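Local coordinates for protein chitinase (Thermococcus chitonophagus, PDB 5XSW) that probably cleaves chitin internally as an endochitinase, this piece of the longer protein holding a helical domain that binds chitin-derived sugars, at residues F199-L209 against P293-T301. Numbering follows the deposited sequence.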
loop_
_atom_site.group_PDB
_atom_site.type_symbol
_atom_site.label_atom_id
_atom_site.label_comp_id
_atom_site.label_asym_id
_atom_site.label_seq_id
_atom_site.Cartn_x
_atom_site.Cartn_y
_atom_site.Cartn_z
ATOM N N PHE A 199 -0.634 6.788 20.888
ATOM C CA PHE A 199 -1.198 7.590 19.754
ATOM C C PHE A 199 -2.497 8.287 20.142
ATOM O O PHE A 199 -3.112 8.955 19.315
ATOM C CB PHE A 199 -1.415 6.692 18.481
ATOM C CG PHE A 199 -0.115 6.072 17.996
ATOM C CD1 PHE A 199 0.840 6.870 17.397
ATOM C CD2 PHE A 199 0.146 4.697 18.178
ATOM C CE1 PHE A 199 2.092 6.326 17.007
ATOM C CE2 PHE A 199 1.352 4.156 17.756
ATOM C CZ PHE A 199 2.338 4.988 17.208
ATOM N N LYS A 200 -2.891 8.139 21.416
ATOM C CA LYS A 200 -4.070 8.825 22.010
ATOM C C LYS A 200 -5.360 8.312 21.443
ATOM O O LYS A 200 -6.390 9.002 21.480
ATOM C CB LYS A 200 -3.993 10.363 21.813
ATOM C CG LYS A 200 -2.560 10.913 22.084
ATOM C CD LYS A 200 -2.042 10.453 23.491
ATOM C CE LYS A 200 -0.573 10.918 23.618
ATOM N NZ LYS A 200 0.039 10.521 24.965
ATOM N N VAL A 201 -5.332 7.072 20.930
ATOM C CA VAL A 201 -6.551 6.458 20.413
ATOM C C VAL A 201 -7.380 5.787 21.501
ATOM O O VAL A 201 -6.837 4.987 22.296
ATOM C CB VAL A 201 -6.182 5.357 19.326
ATOM C CG1 VAL A 201 -7.476 4.723 18.734
ATOM C CG2 VAL A 201 -5.331 6.078 18.240
ATOM N N ASN A 202 -8.661 6.146 21.544
ATOM C CA ASN A 202 -9.685 5.614 22.444
ATOM C C ASN A 202 -9.819 4.102 22.251
ATOM O O ASN A 202 -10.174 3.655 21.169
ATOM C CB ASN A 202 -11.027 6.284 22.110
ATOM C CG ASN A 202 -12.190 5.818 22.983
ATOM O OD1 ASN A 202 -12.037 5.031 23.936
ATOM N ND2 ASN A 202 -13.366 6.338 22.685
ATOM N N PRO A 203 -9.523 3.315 23.288
ATOM C CA PRO A 203 -9.650 1.863 23.158
ATOM C C PRO A 203 -11.038 1.456 22.721
ATOM O O PRO A 203 -11.159 0.456 22.011
ATOM C CB PRO A 203 -9.364 1.325 24.613
ATOM C CG PRO A 203 -8.565 2.430 25.270
ATOM C CD PRO A 203 -9.073 3.743 24.626
ATOM N N ASN A 204 -12.084 2.191 23.118
ATOM C CA ASN A 204 -13.430 1.786 22.711
ATOM C C ASN A 204 -13.612 1.921 21.160
ATOM O O ASN A 204 -14.383 1.193 20.534
ATOM C CB ASN A 204 -14.474 2.668 23.393
ATOM C CG ASN A 204 -14.598 2.367 24.893
ATOM O OD1 ASN A 204 -14.285 1.262 25.354
ATOM N ND2 ASN A 204 -15.026 3.377 25.658
ATOM N N PHE A 205 -12.912 2.877 20.580
ATOM C CA PHE A 205 -13.039 3.079 19.122
ATOM C C PHE A 205 -12.383 1.843 18.412
ATOM O O PHE A 205 -12.952 1.298 17.481
ATOM C CB PHE A 205 -12.350 4.361 18.682
ATOM C CG PHE A 205 -12.380 4.539 17.173
ATOM C CD1 PHE A 205 -13.533 5.016 16.577
ATOM C CD2 PHE A 205 -11.290 4.136 16.376
ATOM C CE1 PHE A 205 -13.636 5.141 15.171
ATOM C CE2 PHE A 205 -11.369 4.239 14.952
ATOM C CZ PHE A 205 -12.555 4.753 14.372
ATOM N N LEU A 206 -11.185 1.444 18.841
ATOM C CA LEU A 206 -10.522 0.245 18.212
ATOM C C LEU A 206 -11.352 -1.003 18.442
ATOM O O LEU A 206 -11.451 -1.870 17.568
ATOM C CB LEU A 206 -9.090 0.009 18.764
ATOM C CG LEU A 206 -8.090 1.079 18.280
ATOM C CD1 LEU A 206 -6.682 0.874 18.827
ATOM C CD2 LEU A 206 -7.984 1.086 16.702
ATOM N N MET A 207 -12.027 -1.072 19.583
ATOM C CA MET A 207 -12.908 -2.215 19.912
ATOM C C MET A 207 -14.098 -2.274 18.932
ATOM O O MET A 207 -14.474 -3.340 18.381
ATOM C CB MET A 207 -13.436 -2.105 21.363
ATOM C CG MET A 207 -12.379 -2.429 22.427
ATOM S SD MET A 207 -12.123 -4.238 22.677
ATOM C CE MET A 207 -13.707 -4.786 23.335
ATOM N N ALA A 208 -14.680 -1.109 18.727
ATOM C CA ALA A 208 -15.822 -0.965 17.861
ATOM C C ALA A 208 -15.405 -1.314 16.428
ATOM O O ALA A 208 -16.163 -1.955 15.691
ATOM C CB ALA A 208 -16.340 0.505 17.887
ATOM N N LEU A 209 -14.207 -0.859 16.063
ATOM C CA LEU A 209 -13.735 -1.026 14.699
ATOM C C LEU A 209 -13.537 -2.540 14.446
ATOM O O LEU A 209 -13.990 -3.068 13.437
ATOM C CB LEU A 209 -12.425 -0.271 14.480
ATOM C CG LEU A 209 -11.854 -0.397 13.021
ATOM C CD1 LEU A 209 -12.853 0.092 11.913
ATOM C CD2 LEU A 209 -10.542 0.374 12.923
ATOM N N PRO A 293 -3.547 -4.326 17.041
ATOM C CA PRO A 293 -4.178 -3.038 17.400
ATOM C C PRO A 293 -3.233 -1.834 17.269
ATOM O O PRO A 293 -3.686 -0.738 16.924
ATOM C CB PRO A 293 -4.642 -3.267 18.876
ATOM C CG PRO A 293 -3.706 -4.403 19.373
ATOM C CD PRO A 293 -3.622 -5.300 18.143
ATOM N N ILE A 294 -1.940 -2.025 17.451
ATOM C CA ILE A 294 -1.004 -0.922 17.205
ATOM C C ILE A 294 -0.925 -0.571 15.711
ATOM O O ILE A 294 -0.950 0.616 15.317
ATOM C CB ILE A 294 0.382 -1.299 17.789
ATOM C CG1 ILE A 294 0.237 -1.329 19.327
ATOM C CG2 ILE A 294 1.451 -0.264 17.355
ATOM C CD1 ILE A 294 1.264 -2.313 19.979
ATOM N N VAL A 295 -0.900 -1.592 14.851
ATOM C CA VAL A 295 -0.938 -1.335 13.394
ATOM C C VAL A 295 -2.223 -0.576 12.995
ATOM O O VAL A 295 -2.154 0.370 12.262
ATOM C CB VAL A 295 -0.833 -2.671 12.581
ATOM C CG1 VAL A 295 -0.996 -2.427 11.053
ATOM C CG2 VAL A 295 0.523 -3.311 12.895
ATOM N N ALA A 296 -3.369 -1.033 13.459
ATOM C CA ALA A 296 -4.611 -0.349 13.162
ATOM C C ALA A 296 -4.577 1.118 13.635
ATOM O O ALA A 296 -4.987 2.017 12.887
ATOM C CB ALA A 296 -5.824 -1.082 13.800
ATOM N N ALA A 297 -4.063 1.336 14.848
ATOM C CA ALA A 297 -3.916 2.720 15.393
ATOM C C ALA A 297 -2.999 3.580 14.502
ATOM O O ALA A 297 -3.293 4.703 14.225
ATOM C CB ALA A 297 -3.365 2.646 16.814
ATOM N N VAL A 298 -1.872 3.036 14.039
ATOM C CA VAL A 298 -1.002 3.787 13.152
ATOM C C VAL A 298 -1.679 4.066 11.819
ATOM O O VAL A 298 -1.514 5.149 11.269
ATOM C CB VAL A 298 0.355 3.045 12.935
ATOM C CG1 VAL A 298 1.250 3.723 11.854
ATOM C CG2 VAL A 298 1.117 2.979 14.339
ATOM N N SER A 299 -2.450 3.104 11.306
ATOM C CA SER A 299 -3.173 3.343 10.061
ATOM C C SER A 299 -4.178 4.501 10.180
ATOM O O SER A 299 -4.319 5.331 9.272
ATOM C CB SER A 299 -3.928 2.056 9.639
ATOM O OG SER A 299 -4.422 2.211 8.308
ATOM N N LEU A 300 -4.920 4.513 11.275
ATOM C CA LEU A 300 -5.853 5.587 11.573
ATOM C C LEU A 300 -5.123 6.908 11.780
ATOM O O LEU A 300 -5.540 7.949 11.303
ATOM C CB LEU A 300 -6.672 5.235 12.803
ATOM C CG LEU A 300 -7.625 4.064 12.604
ATOM C CD1 LEU A 300 -7.977 3.416 13.928
ATOM C CD2 LEU A 300 -8.865 4.531 11.878
ATOM N N THR A 301 -3.997 6.829 12.466
ATOM C CA THR A 301 -3.178 7.987 12.745
ATOM C C THR A 301 -2.706 8.592 11.436
ATOM O O THR A 301 -2.675 9.795 11.285
ATOM C CB THR A 301 -1.975 7.616 13.621
ATOM O OG1 THR A 301 -2.436 7.269 14.924
ATOM C CG2 THR A 301 -0.996 8.767 13.717
HETATM O O HOH W 1 -3.668 9.160 16.485
#
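Leu206, one turn into helix 203-214, is a knob in a hole of helix 288-311 formed by Pro293, Ala296, Ala297 and Leu300. The short axes cross at 102°. CB and CG of Leu206 carry the chain toward that helix, and there the two methyls part: CD1 lies over the backbone, 3.9 Å from Pro293 O and close to the methyl of Ala297, while CD2 meets Leu300 CD1 at 3.6 Å and borders Ala296 CB. The Leu206 and Leu300 side chains run antiparallel alongside one another. Leu300 CD1 also abuts the edge of the Phe205 ring, in its plane, at CE2 (3.6 Å), and Leu209, which also touches His374 of the sugar-binding pocket, brings CD2 to it tip to tip.

At the other end, Phe199 leans on Val298, CE2 lying 3.6 Å from CG2, and its CB is 3.7 Å from Thr301 OG1. Thr301 OG1, placed beside its own backbone N (chi1 -69°), donates to Ala297 O at 2.8 Å from above the carbonyl plane and accepts from a water that also donates to Phe199 O. A valine in place of Thr301 would probably leave this water without its anchor on helix 288-311. With no direct hydrogen bond between the segments, the buried join depends on apolar fit, and one water ties the end of helix 186-199 to the crossing helix.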